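PDB 5INW: putative angiotensinogen from Lampetra fluviatilis, which is a serpin that binds heparin, which promotes its inhibition of thrombin through a template mechanism. Local coordinates for residues Asn244-Lys249 and Ala408-Val413; Asn105-Pro110 and His395-His400. The protein carries 1 engineered substitution. All blocks are in the same frame, centred on the assembly; numbering follows the deposited sequence.

In the fold
From the N terminus the chain first meets Asn105-Pro110, a short strand running into helix 110-122, and then, through several helices and strand 168-179, reaches Asn244-Lys249 in the large sheet. Further on, His395-His400 closes contact 2, a loop of 284 intervening residues, and after a short turn Ala408-Val413 closes contact 1 over 158. The closures therefore cross rather than nest. Contact 1 joins two strands within the large sheet, whereas contact 2 ties that sheet to the short strand and helix packed beneath it. The two centres lie about 9 Å apart, and the backbones of 395-400 and 408-413 pair directly, through Glu411 with Lys396 and Val398 with Lys409.

Contact 1: Asn244-Lys249 and Ala408-Val413; sequences NVIYFK and AKAETV
Ala408-Val413 is part of the cleaved serpin reactive loop, inserted as a strand into the large sheet (sheet A of the family) and paired antiparallel with Asn244-Lys249. The evidence is an axis angle of 175° and six backbone hydrogen bonds joining three hydrogen-bonded pairs: Asn244 with Thr412, Ile246 with Ala410, and Phe248 with Ala408. Phe248 N to Ala408 O spans 2.8 Å at 170°. The same three pairs put their side chains on one face. There, with Ile246 CG1 anti to the backbone N (chi1 176°), the longer branch extends away from 408-413 and the CG2 methyl meets Ala410 CB at 3.5 Å. Ala408 CB reaches the edge of the Phe248 ring, 4.1 Å from CD2. On the opposite face Tyr247 and Lys409 run side by side, Lys409 CG at the ring edge 3.9 Å from Tyr247 CD1, while Tyr247 OH is hydrogen-bonded to Glu407 OE1. Asn244 OD1 and Thr412 OG1 are both hydrogen-bonded to Ser112 OG, a polar cluster in the shutter region of serpins. Strand 168-179 pairs with the other edge of 244-249 and strand 389-401 with that of 408-413; helix 110-122 and Phe26 of the C-terminal peptide chain pack against the Ile246-Ala410 face.

Contact 2: Asn105-Pro110 and His395-His400; sequences NIFFSP and HKSVLH
Phe107 meets Leu399 and Ser397 where the short strand 106-108 passes beneath the large serpin sheet, in the shutter region. The axes of 106-108 and 395-400 cross at 109° and approach to 6.2 Å, so side chains rather than paired backbones carry the contact. Its tight part is the Phe107 ring: with CG anti to the backbone N, the ring reaches Leu399, whose CB sits over one face in a CH-pi contact, 3.8 Å from the centroid and 19° off the normal. Val398 O lies 3.6 Å from Phe107 CE2, and the ring also meets that of Phe26 of the C-terminal peptide chain, their planes about parallel. An alanine here would probably open a gap beneath Leu399 and leave Phe26 without its parallel ring. Ser397 OG donates to Phe107 O, although the modelled length is too short to trust. At the far end Ser109 N donates to His395 NE2 at 3.2 Å, tilted 32° out of the imidazole plane, while His395 ND1 is hydrogen-bonded to Thr412 OG1. The looser side is the partly exposed Val398 side chain, which points away from 105-110 and comes no nearer than 6.0 Å. Strands 345-359 and 405-417 flank 395-400 in the sheet, helix 77-96 packs on Phe108, and the peptide chain pairs antiparallel with 106-108.

Contact 1: Asn244-Lys249 and Ala408-Val413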
loop_
_atom_site.group_PDB
_atom_site.type_symbol
_atom_site.label_atom_id
_atom_site.label_comp_id
_atom_site.label_asym_id
_atom_site.label_seq_id
_atom_site.Cartn_x
_atom_site.Cartn_y
_atom_site.Cartn_z
ATOM N N ASN A 244 -5.338 9.867 -0.991
ATOM C CA ASN A 244 -5.778 8.583 -1.514
ATOM C C ASN A 244 -6.114 7.715 -0.316
ATOM O O ASN A 244 -5.376 7.662 0.669
ATOM C CB ASN A 244 -4.701 7.847 -2.328
ATOM C CG ASN A 244 -5.178 6.510 -2.769
ATOM O OD1 ASN A 244 -5.094 5.527 -2.034
ATOM N ND2 ASN A 244 -5.844 6.488 -3.907
ATOM N N VAL A 245 -7.212 7.012 -0.452
ATOM C CA VAL A 245 -7.485 5.856 0.372
ATOM C C VAL A 245 -7.746 4.637 -0.505
ATOM O O VAL A 245 -8.281 4.752 -1.593
ATOM C CB VAL A 245 -8.693 6.062 1.289
ATOM C CG1 VAL A 245 -8.498 7.340 2.038
ATOM C CG2 VAL A 245 -9.981 6.109 0.490
ATOM N N ILE A 246 -7.506 3.476 0.080
ATOM C CA ILE A 246 -7.707 2.209 -0.573
ATOM C C ILE A 246 -8.088 1.200 0.484
ATOM O O ILE A 246 -7.479 1.137 1.560
ATOM C CB ILE A 246 -6.452 1.887 -1.336
ATOM C CG1 ILE A 246 -6.488 0.544 -1.978
ATOM C CG2 ILE A 246 -5.239 1.957 -0.431
ATOM C CD1 ILE A 246 -5.356 0.503 -2.990
ATOM N N TYR A 247 -9.133 0.448 0.175
ATOM C CA TYR A 247 -9.738 -0.507 1.066
ATOM C C TYR A 247 -9.878 -1.821 0.342
ATOM O O TYR A 247 -10.459 -1.836 -0.745
ATOM C CB TYR A 247 -11.131 -0.046 1.459
ATOM C CG TYR A 247 -11.890 -1.069 2.277
ATOM C CD1 TYR A 247 -11.706 -1.137 3.621
ATOM C CD2 TYR A 247 -12.772 -1.995 1.679
ATOM C CE1 TYR A 247 -12.382 -2.063 4.380
ATOM C CE2 TYR A 247 -13.446 -2.952 2.421
ATOM C CZ TYR A 247 -13.245 -2.978 3.791
ATOM O OH TYR A 247 -13.876 -3.872 4.654
ATOM N N PHE A 248 -9.395 -2.900 0.970
ATOM C CA PHE A 248 -9.520 -4.263 0.466
ATOM C C PHE A 248 -10.175 -5.169 1.499
ATOM O O PHE A 248 -9.787 -5.143 2.680
ATOM C CB PHE A 248 -8.115 -4.789 0.160
ATOM C CG PHE A 248 -8.013 -6.291 0.048
ATOM C CD1 PHE A 248 -8.464 -6.945 -1.089
ATOM C CD2 PHE A 248 -7.429 -7.034 1.053
ATOM C CE1 PHE A 248 -8.377 -8.310 -1.203
ATOM C CE2 PHE A 248 -7.330 -8.413 0.949
ATOM C CZ PHE A 248 -7.784 -9.048 -0.189
ATOM N N LYS A 249 -11.166 -5.965 1.086
ATOM C CA LYS A 249 -11.679 -7.022 1.967
ATOM C C LYS A 249 -11.958 -8.271 1.185
ATOM O O LYS A 249 -12.903 -8.321 0.407
ATOM C CB LYS A 249 -12.922 -6.615 2.734
ATOM C CG LYS A 249 -13.351 -7.637 3.785
ATOM C CD LYS A 249 -14.568 -7.128 4.533
ATOM C CE LYS A 249 -15.159 -8.206 5.401
ATOM N NZ LYS A 249 -16.512 -7.795 5.849
ATOM N N ALA A 408 -7.928 -4.865 4.836
ATOM C CA ALA A 408 -6.736 -3.989 4.763
ATOM C C ALA A 408 -7.126 -2.625 4.277
ATOM O O ALA A 408 -7.792 -2.545 3.253
ATOM C CB ALA A 408 -5.648 -4.570 3.858
ATOM N N LYS A 409 -6.667 -1.583 4.981
ATOM C CA LYS A 409 -6.905 -0.188 4.639
ATOM C C LYS A 409 -5.546 0.450 4.432
ATOM O O LYS A 409 -4.621 0.092 5.124
ATOM C CB LYS A 409 -7.537 0.534 5.817
ATOM C CG LYS A 409 -8.986 0.229 6.077
ATOM C CD LYS A 409 -9.416 0.599 7.514
ATOM C CE LYS A 409 -10.525 -0.350 8.019
ATOM N NZ LYS A 409 -10.426 -0.812 9.449
ATOM N N ALA A 410 -5.453 1.419 3.530
ATOM C CA ALA A 410 -4.345 2.372 3.502
ATOM C C ALA A 410 -4.856 3.761 3.203
ATOM O O ALA A 410 -5.895 3.914 2.605
ATOM C CB ALA A 410 -3.308 1.980 2.451
ATOM N N GLU A 411 -4.068 4.759 3.574
ATOM C CA GLU A 411 -4.414 6.181 3.463
ATOM C C GLU A 411 -3.120 6.936 3.224
ATOM O O GLU A 411 -2.214 6.841 4.052
ATOM C CB GLU A 411 -4.871 6.646 4.812
ATOM C CG GLU A 411 -5.991 5.853 5.463
ATOM C CD GLU A 411 -6.371 6.402 6.827
ATOM O OE1 GLU A 411 -5.526 7.033 7.520
ATOM O OE2 GLU A 411 -7.532 6.177 7.216
ATOM N N THR A 412 -3.026 7.651 2.106
ATOM C CA THR A 412 -1.924 8.548 1.865
ATOM C C THR A 412 -2.456 9.967 1.812
ATOM O O THR A 412 -3.421 10.248 1.121
ATOM C CB THR A 412 -1.315 8.235 0.539
ATOM O OG1 THR A 412 -1.082 6.822 0.501
ATOM C CG2 THR A 412 -0.036 9.022 0.318
ATOM N N VAL A 413 -1.794 10.854 2.542
ATOM C CA VAL A 413 -2.146 12.245 2.643
ATOM C C VAL A 413 -0.930 13.087 2.236
ATOM O O VAL A 413 0.151 12.876 2.752
ATOM C CB VAL A 413 -2.601 12.593 4.080
ATOM C CG1 VAL A 413 -2.951 14.067 4.204
ATOM C CG2 VAL A 413 -3.803 11.800 4.423
#

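Contact 2: Asn105-Pro110 and His395-His400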
loop_
_atom_site.group_PDB
_atom_site.type_symbol
_atom_site.label_atom_id
_atom_site.label_comp_id
_atom_site.label_asym_id
_atom_site.label_seq_id
_atom_site.Cartn_x
_atom_site.Cartn_y
_atom_site.Cartn_z
ATOM N N ASN A 105 6.810 -4.252 12.569
ATOM C CA ASN A 105 5.892 -4.513 11.430
ATOM C C ASN A 105 6.018 -3.449 10.314
ATOM O O ASN A 105 6.209 -2.266 10.575
ATOM C CB ASN A 105 4.459 -4.576 11.927
ATOM C CG ASN A 105 4.257 -5.683 12.963
ATOM O OD1 ASN A 105 4.894 -6.715 12.868
ATOM N ND2 ASN A 105 3.373 -5.473 13.935
ATOM N N ILE A 106 6.047 -3.928 9.078
ATOM C CA ILE A 106 6.121 -3.104 7.903
ATOM C C ILE A 106 4.853 -3.370 7.086
ATOM O O ILE A 106 4.504 -4.549 6.807
ATOM C CB ILE A 106 7.380 -3.427 7.066
ATOM C CG1 ILE A 106 8.624 -3.024 7.807
ATOM C CG2 ILE A 106 7.380 -2.665 5.723
ATOM C CD1 ILE A 106 9.884 -3.523 7.128
ATOM N N PHE A 107 4.164 -2.302 6.692
ATOM C CA PHE A 107 2.910 -2.427 5.929
ATOM C C PHE A 107 2.495 -1.151 5.230
ATOM O O PHE A 107 2.340 -0.117 5.845
ATOM C CB PHE A 107 1.772 -2.892 6.812
ATOM C CG PHE A 107 0.687 -3.534 6.034
ATOM C CD1 PHE A 107 0.937 -4.683 5.320
ATOM C CD2 PHE A 107 -0.598 -2.993 5.993
ATOM C CE1 PHE A 107 -0.065 -5.293 4.588
ATOM C CE2 PHE A 107 -1.589 -3.573 5.231
ATOM C CZ PHE A 107 -1.327 -4.731 4.534
ATOM N N PHE A 108 2.327 -1.236 3.931
ATOM C CA PHE A 108 1.995 -0.084 3.124
ATOM C C PHE A 108 1.413 -0.491 1.770
ATOM O O PHE A 108 1.639 -1.603 1.335
ATOM C CB PHE A 108 3.228 0.831 2.979
ATOM C CG PHE A 108 4.423 0.216 2.278
ATOM C CD1 PHE A 108 4.612 0.390 0.877
ATOM C CD2 PHE A 108 5.399 -0.467 2.984
ATOM C CE1 PHE A 108 5.714 -0.142 0.211
ATOM C CE2 PHE A 108 6.506 -1.004 2.318
ATOM C CZ PHE A 108 6.668 -0.822 0.935
ATOM N N SER A 109 0.651 0.385 1.121
ATOM C CA SER A 109 0.115 0.137 -0.224
ATOM C C SER A 109 0.844 0.962 -1.277
ATOM O O SER A 109 0.770 2.183 -1.263
ATOM C CB SER A 109 -1.369 0.514 -0.288
ATOM O OG SER A 109 -1.797 0.547 -1.661
ATOM N N PRO A 110 1.532 0.309 -2.208
ATOM C CA PRO A 110 2.154 1.070 -3.312
ATOM C C PRO A 110 1.181 1.819 -4.170
ATOM O O PRO A 110 1.507 2.928 -4.563
ATOM C CB PRO A 110 2.881 0.004 -4.143
ATOM C CG PRO A 110 3.117 -1.132 -3.215
ATOM C CD PRO A 110 1.963 -1.100 -2.223
ATOM N N HIS A 395 1.659 8.197 5.382
ATOM C CA HIS A 395 1.068 6.980 4.887
ATOM C C HIS A 395 0.728 6.171 6.091
ATOM O O HIS A 395 1.513 6.033 6.958
ATOM C CB HIS A 395 1.998 6.208 3.976
ATOM C CG HIS A 395 1.348 5.015 3.379
ATOM N ND1 HIS A 395 0.524 5.090 2.281
ATOM C CD2 HIS A 395 1.302 3.734 3.790
ATOM C CE1 HIS A 395 0.033 3.896 2.021
ATOM N NE2 HIS A 395 0.498 3.056 2.918
ATOM N N LYS A 396 -0.485 5.679 6.153
ATOM C CA LYS A 396 -1.016 4.951 7.312
ATOM C C LYS A 396 -1.737 3.709 6.748
ATOM O O LYS A 396 -2.444 3.795 5.721
ATOM C CB LYS A 396 -1.968 5.884 8.044
ATOM C CG LYS A 396 -2.171 5.598 9.509
ATOM C CD LYS A 396 -3.294 4.571 9.789
ATOM C CE LYS A 396 -3.364 4.190 11.271
ATOM N NZ LYS A 396 -4.752 3.880 11.699
ATOM N N SER A 397 -1.524 2.541 7.345
ATOM C CA SER A 397 -2.163 1.298 6.846
ATOM C C SER A 397 -2.510 0.302 7.927
ATOM O O SER A 397 -1.889 0.310 8.956
ATOM C CB SER A 397 -1.250 0.638 5.822
ATOM O OG SER A 397 -0.026 0.356 6.464
ATOM N N VAL A 398 -3.505 -0.542 7.695
ATOM C CA VAL A 398 -3.923 -1.548 8.660
ATOM C C VAL A 398 -4.145 -2.923 8.009
ATOM O O VAL A 398 -4.664 -2.995 6.911
ATOM C CB VAL A 398 -5.234 -1.166 9.342
ATOM C CG1 VAL A 398 -5.536 -2.133 10.506
ATOM C CG2 VAL A 398 -5.187 0.254 9.848
ATOM N N LEU A 399 -3.735 -3.998 8.696
ATOM C CA LEU A 399 -3.875 -5.362 8.200
ATOM C C LEU A 399 -4.571 -6.180 9.264
ATOM O O LEU A 399 -4.130 -6.196 10.378
ATOM C CB LEU A 399 -2.508 -5.982 7.837
ATOM C CG LEU A 399 -2.581 -7.442 7.357
ATOM C CD1 LEU A 399 -3.492 -7.590 6.133
ATOM C CD2 LEU A 399 -1.191 -8.001 7.069
ATOM N N HIS A 400 -5.669 -6.819 8.903
ATOM C CA HIS A 400 -6.444 -7.621 9.806
ATOM C C HIS A 400 -6.608 -8.963 9.118
ATOM O O HIS A 400 -7.177 -9.048 8.071
ATOM C CB HIS A 400 -7.794 -6.929 10.103
ATOM C CG HIS A 400 -8.622 -7.583 11.182
ATOM N ND1 HIS A 400 -9.996 -7.420 11.271
ATOM C CD2 HIS A 400 -8.282 -8.412 12.202
ATOM C CE1 HIS A 400 -10.462 -8.110 12.303
ATOM N NE2 HIS A 400 -9.440 -8.713 12.890
#